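Local coordinates for RTX toxin RtxA (Vibrio vulnificus MO6-24/O, PDB 6IMP), which is a hydrolase-fold domain of a MARTX-type virulence toxin, probably acting as a serine hydrolase through an alpha/beta hydrolase active site whose substrate is not established here, at residues D153-F158 with A185-Y190; L255-G260 with Y286-S291; S67-L72 with T80-Q85. One frame throughout, in Å; residues are numbered along the deposited sequence.

Contact 1 (D153-F158 with A185-Y190); sequences DARTMF and ADLARY
R155 of helix 147-164 reaches across to helix 180-192 and lays its guanidinium flat on the Y190 ring. Its CD sits above the middle of that ring, 3.5 Å from Y190 CG, in a CH-pi contact. Beyond it the guanidinium is displaced toward the Y190 CB end, its plane 11° from that of the ring. The bend that puts CD there is at chi2 (-137°). Arginine suits this place because it combines a flat cation with a long aliphatic stem. At the edge of the guanidinium, near its plane, NH2 makes a weak hydrogen bond, part of a salt bridge, to D186 OD1 at 3.4 Å. The D186 carboxylate is turned steeply against the guanidinium, and its OD2 lies 3.6 Å from R189 NH2, so one acid serves two arginines.

Beneath this polar layer the contact is mainly apolar. L187 CD1 lies 3.8 Å from F158 CB and 4.2 Å from A154 CB, and packs against the backbone at A154 O. The small side chain of A154 lets the backbones approach, its CA lying 6.3 Å from L187 CA. The axes of the two segments approach to 9.7 Å. The F158 ring brings CD2 to the edge of the Y190 ring. Both L187 and F158 also pack on L103 of strand 101-105. The chemistry is thus layered: a greasy base against the sheet, and above it a cation held by an aromatic face and a carboxylate that would be expected to ease the nearness of two arginines.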
loop_
_atom_site.group_PDB
_atom_site.type_symbol
_atom_site.label_atom_id
_atom_site.label_comp_id
_atom_site.label_asym_id
_atom_site.label_seq_id
_atom_site.Cartn_x
_atom_site.Cartn_y
_atom_site.Cartn_z
ATOM N N ASP A 153 -1.651 1.122 10.824
ATOM C CA ASP A 153 -2.888 1.171 10.044
ATOM C C ASP A 153 -3.002 -0.040 9.112
ATOM O O ASP A 153 -4.090 -0.553 8.875
ATOM C CB ASP A 153 -2.955 2.469 9.244
ATOM C CG ASP A 153 -3.000 3.708 10.132
ATOM O OD1 ASP A 153 -3.273 3.573 11.344
ATOM O OD2 ASP A 153 -2.758 4.821 9.613
ATOM N N ALA A 154 -1.865 -0.522 8.623
ATOM C CA ALA A 154 -1.836 -1.747 7.844
ATOM C C ALA A 154 -2.404 -2.937 8.624
ATOM O O ALA A 154 -3.057 -3.812 8.059
ATOM C CB ALA A 154 -0.419 -2.037 7.395
ATOM N N ARG A 155 -2.165 -2.950 9.928
ATOM C CA ARG A 155 -2.531 -4.089 10.762
ATOM C C ARG A 155 -4.000 -4.023 11.133
ATOM O O ARG A 155 -4.673 -5.055 11.251
ATOM C CB ARG A 155 -1.683 -4.121 12.026
ATOM C CG ARG A 155 -0.222 -3.761 11.802
ATOM C CD ARG A 155 0.683 -4.700 12.560
ATOM N NE ARG A 155 2.098 -4.476 12.285
ATOM C CZ ARG A 155 2.992 -4.044 13.174
ATOM N NH1 ARG A 155 2.620 -3.727 14.412
ATOM N NH2 ARG A 155 4.275 -3.919 12.824
ATOM N N THR A 156 -4.487 -2.807 11.352
ATOM C CA THR A 156 -5.911 -2.583 11.504
ATOM C C THR A 156 -6.607 -3.213 10.325
ATOM O O THR A 156 -7.477 -4.069 10.486
ATOM C CB THR A 156 -6.240 -1.088 11.529
ATOM O OG1 THR A 156 -5.573 -0.483 12.635
ATOM C CG2 THR A 156 -7.750 -0.859 11.650
ATOM N N MET A 157 -6.169 -2.815 9.136
ATOM C CA MET A 157 -6.781 -3.258 7.905
ATOM C C MET A 157 -6.711 -4.760 7.808
ATOM O O MET A 157 -7.686 -5.398 7.452
ATOM C CB MET A 157 -6.075 -2.643 6.714
ATOM C CG MET A 157 -6.404 -1.189 6.494
ATOM S SD MET A 157 -5.305 -0.574 5.220
ATOM C CE MET A 157 -5.010 1.096 5.780
ATOM N N PHE A 158 -5.557 -5.326 8.124
ATOM C CA PHE A 158 -5.449 -6.777 8.182
ATOM C C PHE A 158 -6.505 -7.348 9.107
ATOM O O PHE A 158 -7.359 -8.118 8.681
ATOM C CB PHE A 158 -4.077 -7.227 8.657
ATOM C CG PHE A 158 -3.834 -8.691 8.453
ATOM C CD1 PHE A 158 -3.939 -9.247 7.180
ATOM C CD2 PHE A 158 -3.506 -9.515 9.511
ATOM C CE1 PHE A 158 -3.712 -10.592 6.969
ATOM C CE2 PHE A 158 -3.274 -10.865 9.306
ATOM C CZ PHE A 158 -3.385 -11.406 8.034
ATOM N N ALA A 185 5.339 -5.019 3.100
ATOM C CA ALA A 185 6.389 -5.899 3.593
ATOM C C ALA A 185 6.317 -6.040 5.105
ATOM O O ALA A 185 6.346 -7.152 5.604
ATOM C CB ALA A 185 7.769 -5.418 3.159
ATOM N N ASP A 186 6.174 -4.930 5.829
ATOM C CA ASP A 186 6.064 -4.998 7.297
ATOM C C ASP A 186 4.817 -5.781 7.747
ATOM O O ASP A 186 4.894 -6.595 8.675
ATOM C CB ASP A 186 6.088 -3.607 7.946
ATOM C CG ASP A 186 6.527 -3.647 9.424
ATOM O OD1 ASP A 186 6.241 -4.641 10.132
ATOM O OD2 ASP A 186 7.174 -2.680 9.875
ATOM N N LEU A 187 3.689 -5.563 7.085
ATOM C CA LEU A 187 2.497 -6.345 7.394
ATOM C C LEU A 187 2.798 -7.826 7.191
ATOM O O LEU A 187 2.591 -8.642 8.087
ATOM C CB LEU A 187 1.309 -5.928 6.531
ATOM C CG LEU A 187 -0.032 -6.559 6.940
ATOM C CD1 LEU A 187 -0.437 -6.146 8.343
ATOM C CD2 LEU A 187 -1.128 -6.171 5.964
ATOM N N ALA A 188 3.347 -8.164 6.032
ATOM C CA ALA A 188 3.624 -9.559 5.718
ATOM C C ALA A 188 4.408 -10.204 6.863
ATOM O O ALA A 188 4.089 -11.308 7.295
ATOM C CB ALA A 188 4.385 -9.675 4.404
ATOM N N ARG A 189 5.394 -9.473 7.381
ATOM C CA ARG A 189 6.223 -9.943 8.493
ATOM C C ARG A 189 5.362 -10.195 9.719
ATOM O O ARG A 189 5.234 -11.338 10.178
ATOM C CB ARG A 189 7.319 -8.919 8.824
ATOM C CG ARG A 189 8.160 -9.263 10.042
ATOM C CD ARG A 189 9.480 -8.509 10.028
ATOM N NE ARG A 189 9.320 -7.084 10.345
ATOM C CZ ARG A 189 10.222 -6.135 10.079
ATOM N NH1 ARG A 189 11.361 -6.426 9.458
ATOM N NH2 ARG A 189 9.971 -4.875 10.405
ATOM N N TYR A 190 4.727 -9.134 10.203
ATOM C CA TYR A 190 3.879 -9.226 11.377
ATOM C C TYR A 190 2.879 -10.400 11.311
ATOM O O TYR A 190 2.646 -11.057 12.319
ATOM C CB TYR A 190 3.158 -7.892 11.623
ATOM C CG TYR A 190 1.892 -8.003 12.436
ATOM C CD1 TYR A 190 0.686 -8.251 11.819
ATOM C CD2 TYR A 190 1.903 -7.856 13.811
ATOM C CE1 TYR A 190 -0.490 -8.349 12.547
ATOM C CE2 TYR A 190 0.734 -7.966 14.554
ATOM C CZ TYR A 190 -0.462 -8.209 13.912
ATOM O OH TYR A 190 -1.641 -8.316 14.616
#

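Contact 2 (L255-G260 with Y286-S291); sequences LTDNEG and YGHEAS
D257 and N258 close on Y286 in the tight part of this contact, where the backbone N of N258 donates to Y286 O at 2.9 Å with an N-H...O angle of 146°. The same carbonyl has D257 CB beside it at 3.4 Å. Chi1 of D257 (52°) sets CG between the backbone N and the carbonyl carbon, and OD2 comes to the edge of the H288 ring, the two planes steeply inclined: it lies 3.5 Å from H288 CB and 3.6 Å from H288 ND1, too loose to count as a bond. At its other end H288 NE2 is hydrogen-bonded to S178 OG. A serine, a histidine and an acid near the C-terminal end of strand 252-256 are consistent with the catalytic triad of alpha/beta hydrolases, although the Asp-His link is not made here.

The solvent side is looser. The exposed E259 extends its carboxylate over G287, with OE2 3.7 Å from G287 CA, an approach suited to a residue without a side chain. G287 to A290 form a type I turn, with H288 its second residue, that leads into helix 291-302, on which the Y286 ring packs; H288 itself touches L261 of helix 260-274.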
loop_
_atom_site.group_PDB
_atom_site.type_symbol
_atom_site.label_atom_id
_atom_site.label_comp_id
_atom_site.label_asym_id
_atom_site.label_seq_id
_atom_site.Cartn_x
_atom_site.Cartn_y
_atom_site.Cartn_z
ATOM N N LEU A 255 6.866 -6.765 -9.326
ATOM C CA LEU A 255 6.783 -6.129 -10.633
ATOM C C LEU A 255 7.240 -4.686 -10.545
ATOM O O LEU A 255 6.644 -3.883 -9.837
ATOM C CB LEU A 255 5.355 -6.211 -11.162
ATOM C CG LEU A 255 4.690 -7.595 -11.068
ATOM C CD1 LEU A 255 3.395 -7.595 -11.855
ATOM C CD2 LEU A 255 5.582 -8.709 -11.572
ATOM N N THR A 256 8.307 -4.368 -11.259
ATOM C CA THR A 256 8.874 -3.022 -11.233
ATOM C C THR A 256 8.559 -2.245 -12.501
ATOM O O THR A 256 8.365 -2.830 -13.554
ATOM C CB THR A 256 10.398 -3.066 -11.079
ATOM O OG1 THR A 256 10.993 -3.575 -12.278
ATOM C CG2 THR A 256 10.783 -3.949 -9.920
ATOM N N ASP A 257 8.586 -0.919 -12.395
ATOM C CA ASP A 257 8.277 -0.024 -13.525
ATOM C C ASP A 257 9.524 0.237 -14.376
ATOM O O ASP A 257 10.607 -0.229 -14.040
ATOM C CB ASP A 257 7.664 1.296 -13.032
ATOM C CG ASP A 257 8.494 1.966 -11.950
ATOM O OD1 ASP A 257 8.846 1.289 -10.952
ATOM O OD2 ASP A 257 8.768 3.173 -12.086
ATOM N N ASN A 258 9.360 0.940 -15.499
ATOM C CA ASN A 258 10.448 1.093 -16.484
ATOM C C ASN A 258 11.178 2.431 -16.343
ATOM O O ASN A 258 11.962 2.817 -17.215
ATOM C CB ASN A 258 9.929 0.905 -17.925
ATOM C CG ASN A 258 9.035 2.054 -18.405
ATOM O OD1 ASN A 258 8.872 3.084 -17.730
ATOM N ND2 ASN A 258 8.455 1.881 -19.592
ATOM N N GLU A 259 10.910 3.124 -15.242
ATOM C CA GLU A 259 11.455 4.455 -14.985
ATOM C C GLU A 259 12.433 4.328 -13.818
ATOM O O GLU A 259 12.607 3.222 -13.262
ATOM C CB GLU A 259 10.330 5.418 -14.544
ATOM C CG GLU A 259 9.248 5.664 -15.599
ATOM C CD GLU A 259 8.141 6.601 -15.129
ATOM O OE1 GLU A 259 8.102 6.955 -13.936
ATOM O OE2 GLU A 259 7.291 6.981 -15.957
ATOM N N GLY A 260 13.077 5.451 -13.469
ATOM C CA GLY A 260 14.162 5.490 -12.475
ATOM C C GLY A 260 13.941 4.708 -11.182
ATOM O O GLY A 260 14.833 3.984 -10.724
ATOM N N TYR A 286 6.177 -0.537 -18.368
ATOM C CA TYR A 286 5.128 0.390 -17.962
ATOM C C TYR A 286 5.724 1.427 -17.028
ATOM O O TYR A 286 6.608 1.113 -16.226
ATOM C CB TYR A 286 4.003 -0.349 -17.243
ATOM C CG TYR A 286 3.207 -1.262 -18.148
ATOM C CD1 TYR A 286 2.563 -0.760 -19.267
ATOM C CD2 TYR A 286 3.065 -2.621 -17.869
ATOM C CE1 TYR A 286 1.817 -1.587 -20.094
ATOM C CE2 TYR A 286 2.325 -3.455 -18.690
ATOM C CZ TYR A 286 1.697 -2.936 -19.799
ATOM O OH TYR A 286 0.956 -3.762 -20.618
ATOM N N GLY A 287 5.247 2.664 -17.152
ATOM C CA GLY A 287 5.612 3.742 -16.234
ATOM C C GLY A 287 5.010 3.529 -14.853
ATOM O O GLY A 287 4.128 2.677 -14.671
ATOM N N HIS A 288 5.478 4.311 -13.882
ATOM C CA HIS A 288 5.122 4.104 -12.469
ATOM C C HIS A 288 3.614 4.197 -12.169
ATOM O O HIS A 288 3.103 3.440 -11.347
ATOM C CB HIS A 288 5.889 5.077 -11.578
ATOM C CG HIS A 288 5.695 4.833 -10.112
ATOM N ND1 HIS A 288 6.393 3.868 -9.416
ATOM C CD2 HIS A 288 4.872 5.426 -9.214
ATOM C CE1 HIS A 288 6.017 3.888 -8.149
ATOM N NE2 HIS A 288 5.095 4.823 -8.002
ATOM N N GLU A 289 2.919 5.110 -12.840
ATOM C CA GLU A 289 1.509 5.389 -12.544
ATOM C C GLU A 289 0.527 4.643 -13.459
ATOM O O GLU A 289 -0.693 4.795 -13.316
ATOM C CB GLU A 289 1.234 6.896 -12.629
ATOM C CG GLU A 289 2.110 7.733 -11.718
ATOM C CD GLU A 289 1.662 9.177 -11.640
ATOM O OE1 GLU A 289 0.655 9.452 -10.949
ATOM O OE2 GLU A 289 2.335 10.041 -12.250
ATOM N N ALA A 290 1.041 3.833 -14.378
ATOM C CA ALA A 290 0.186 3.177 -15.373
ATOM C C ALA A 290 -0.446 1.899 -14.814
ATOM O O ALA A 290 -0.146 0.797 -15.266
ATOM C CB ALA A 290 0.976 2.878 -16.637
ATOM N N SER A 291 -1.343 2.065 -13.848
ATOM C CA SER A 291 -1.827 0.940 -13.045
ATOM C C SER A 291 -2.723 0.021 -13.870
ATOM O O SER A 291 -2.592 -1.209 -13.831
ATOM C CB SER A 291 -2.596 1.445 -11.815
ATOM O OG SER A 291 -1.713 1.948 -10.826
#

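Contact 3 (S67-L72 with T80-Q85); sequences SQKVTL and TGYYHQ
A beta hairpin of strands 67-73 and 78-84 forms one margin of the central sheet, and this contact is its antiparallel pairing. Q68 faces Y83 and V70 faces G81 in hydrogen-bonded pairs: Q68 N donates to Y83 O at 3.1 Å, Y83 N returns to Q68 O at 2.9 Å, and G81 N meets V70 O at 3.0 Å while V70 N binds G81 O. In between, the non-hydrogen-bonded pair K69-Y82 brings K69 CA up to G81 O.

On one face S67 OG lies at the edge of the H84 ring, hydrogen-bonded to H84 ND1 at 3.0 Å; with chi1 -48° the serine OG stands beside its own backbone N. On the other face V70 CG2 packs against Y83 CB at 4.1 Å, the two side chains pointing the same way, and the Q68 amide receives a bond at OE1 from Q85 NE2, which also binds E66 O. K69 and Y82 lie side by side, likewise pointing the same way, with K69 CG near Y82 CE2 and K69 CE 3.3 Å from Y82 OH.

On the face that carries Q68, V70 and Y83, the last two turn to helix 147-164, whereas S67, Y82 and H84 pack on helix 52-63. Strand 78-84 also bonds strand 129-133, antiparallel to it. An antiparallel hairpin leading into a mainly parallel sheet, flanked by helices, is the N-terminal arrangement typical of the alpha/beta hydrolase fold.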
loop_
_atom_site.group_PDB
_atom_site.type_symbol
_atom_site.label_atom_id
_atom_site.label_comp_id
_atom_site.label_asym_id
_atom_site.label_seq_id
_atom_site.Cartn_x
_atom_site.Cartn_y
_atom_site.Cartn_z
ATOM N N SER A 67 -19.918 -2.922 -4.018
ATOM C CA SER A 67 -18.977 -2.511 -2.980
ATOM C C SER A 67 -19.708 -1.813 -1.829
ATOM O O SER A 67 -20.754 -1.212 -2.034
ATOM C CB SER A 67 -17.920 -1.579 -3.578
ATOM O OG SER A 67 -17.378 -2.120 -4.772
ATOM N N GLN A 68 -19.170 -1.931 -0.616
ATOM C CA GLN A 68 -19.674 -1.173 0.536
ATOM C C GLN A 68 -18.582 -0.304 1.157
ATOM O O GLN A 68 -17.444 -0.746 1.311
ATOM C CB GLN A 68 -20.267 -2.110 1.601
ATOM C CG GLN A 68 -19.307 -3.153 2.164
ATOM C CD GLN A 68 -19.603 -4.559 1.671
ATOM O OE1 GLN A 68 -19.940 -4.768 0.505
ATOM N NE2 GLN A 68 -19.456 -5.535 2.558
ATOM N N LYS A 69 -18.945 0.936 1.508
ATOM C CA LYS A 69 -18.120 1.793 2.379
ATOM C C LYS A 69 -17.757 1.066 3.664
ATOM O O LYS A 69 -18.556 0.280 4.179
ATOM C CB LYS A 69 -18.864 3.077 2.743
ATOM C CG LYS A 69 -19.078 4.025 1.580
ATOM C CD LYS A 69 -19.300 5.458 2.055
ATOM C CE LYS A 69 -18.717 6.461 1.070
ATOM N NZ LYS A 69 -19.025 7.868 1.439
ATOM N N VAL A 70 -16.564 1.346 4.184
ATOM C CA VAL A 70 -16.074 0.704 5.414
ATOM C C VAL A 70 -15.229 1.687 6.248
ATOM O O VAL A 70 -14.308 2.328 5.734
ATOM C CB VAL A 70 -15.286 -0.598 5.090
ATOM C CG1 VAL A 70 -14.360 -0.995 6.225
ATOM C CG2 VAL A 70 -16.251 -1.744 4.786
ATOM N N THR A 71 -15.581 1.821 7.529
ATOM C CA THR A 71 -14.793 2.607 8.493
ATOM C C THR A 71 -14.258 1.678 9.568
ATOM O O THR A 71 -15.003 0.869 10.112
ATOM C CB THR A 71 -15.631 3.705 9.183
ATOM O OG1 THR A 71 -16.058 4.682 8.220
ATOM C CG2 THR A 71 -14.815 4.399 10.262
ATOM N N LEU A 72 -12.976 1.836 9.899
ATOM C CA LEU A 72 -12.305 0.966 10.867
ATOM C C LEU A 72 -11.817 1.792 12.058
ATOM O O LEU A 72 -11.577 2.995 11.920
ATOM C CB LEU A 72 -11.119 0.255 10.203
ATOM C CG LEU A 72 -11.355 -0.482 8.873
ATOM C CD1 LEU A 72 -10.073 -1.179 8.455
ATOM C CD2 LEU A 72 -12.489 -1.495 8.969
ATOM N N THR A 80 -10.851 5.128 6.512
ATOM C CA THR A 80 -12.025 5.079 5.657
ATOM C C THR A 80 -11.697 4.578 4.259
ATOM O O THR A 80 -10.681 4.951 3.672
ATOM C CB THR A 80 -12.640 6.463 5.543
ATOM O OG1 THR A 80 -11.675 7.356 4.985
ATOM C CG2 THR A 80 -13.056 6.954 6.906
ATOM N N GLY A 81 -12.560 3.713 3.746
ATOM C CA GLY A 81 -12.623 3.443 2.312
ATOM C C GLY A 81 -13.701 2.436 1.965
ATOM O O GLY A 81 -14.772 2.420 2.574
ATOM N N TYR A 82 -13.420 1.592 0.977
ATOM C CA TYR A 82 -14.390 0.598 0.527
ATOM C C TYR A 82 -13.846 -0.820 0.607
ATOM O O TYR A 82 -12.629 -1.056 0.633
ATOM C CB TYR A 82 -14.867 0.895 -0.892
ATOM C CG TYR A 82 -15.428 2.287 -1.080
ATOM C CD1 TYR A 82 -14.595 3.394 -1.087
ATOM C CD2 TYR A 82 -16.790 2.493 -1.294
ATOM C CE1 TYR A 82 -15.097 4.670 -1.276
ATOM C CE2 TYR A 82 -17.304 3.767 -1.500
ATOM C CZ TYR A 82 -16.457 4.857 -1.485
ATOM O OH TYR A 82 -16.963 6.138 -1.678
ATOM N N TYR A 83 -14.780 -1.753 0.713
ATOM C CA TYR A 83 -14.546 -3.147 0.408
ATOM C C TYR A 83 -15.247 -3.439 -0.901
ATOM O O TYR A 83 -16.469 -3.380 -0.964
ATOM C CB TYR A 83 -15.137 -4.013 1.509
ATOM C CG TYR A 83 -14.759 -5.456 1.399
ATOM C CD1 TYR A 83 -13.595 -5.927 1.981
ATOM C CD2 TYR A 83 -15.565 -6.357 0.717
ATOM C CE1 TYR A 83 -13.233 -7.263 1.890
ATOM C CE2 TYR A 83 -15.220 -7.695 0.622
ATOM C CZ TYR A 83 -14.052 -8.146 1.211
ATOM O OH TYR A 83 -13.694 -9.474 1.117
ATOM N N HIS A 84 -14.477 -3.703 -1.955
ATOM C CA HIS A 84 -15.054 -4.101 -3.249
ATOM C C HIS A 84 -15.020 -5.626 -3.414
ATOM O O HIS A 84 -13.996 -6.253 -3.134
ATOM C CB HIS A 84 -14.282 -3.483 -4.410
ATOM C CG HIS A 84 -13.834 -2.074 -4.185
ATOM N ND1 HIS A 84 -14.644 -0.986 -4.436
ATOM C CD2 HIS A 84 -12.615 -1.569 -3.883
ATOM C CE1 HIS A 84 -13.960 0.128 -4.240
ATOM N NE2 HIS A 84 -12.724 -0.197 -3.909
ATOM N N GLN A 85 -16.104 -6.207 -3.940
ATOM C CA GLN A 85 -16.207 -7.680 -4.072
ATOM C C GLN A 85 -16.486 -8.196 -5.485
ATOM O O GLN A 85 -16.938 -7.457 -6.364
ATOM C CB GLN A 85 -17.232 -8.268 -3.086
ATOM C CG GLN A 85 -18.648 -7.748 -3.218
ATOM C CD GLN A 85 -19.269 -7.447 -1.867
ATOM O OE1 GLN A 85 -19.325 -8.315 -0.991
ATOM N NE2 GLN A 85 -19.706 -6.203 -1.677
#

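Overall arrangement
From the N terminus, contact 3 comes first and closes the short hairpin turn between strands 67-73 and 78-84. Contact 1 follows, closing a loop of 26 residues that holds strand 172-177 and the serine-bearing turn after it, and it joins helices 147-164 and 180-192. Contact 2 closes the last loop, through helix 260-274 and strand 282-283. The three lie in series; none nests within or crosses another. Contacts 1 and 3 meet directly, T156 and M157 packing on L72, which ties helix 147-164 to the hairpin. Contact 2 stands apart, its centre 24 Å from that of contact 1, on the opposite side of the chain's centre, yet shares the sheet with contact 3.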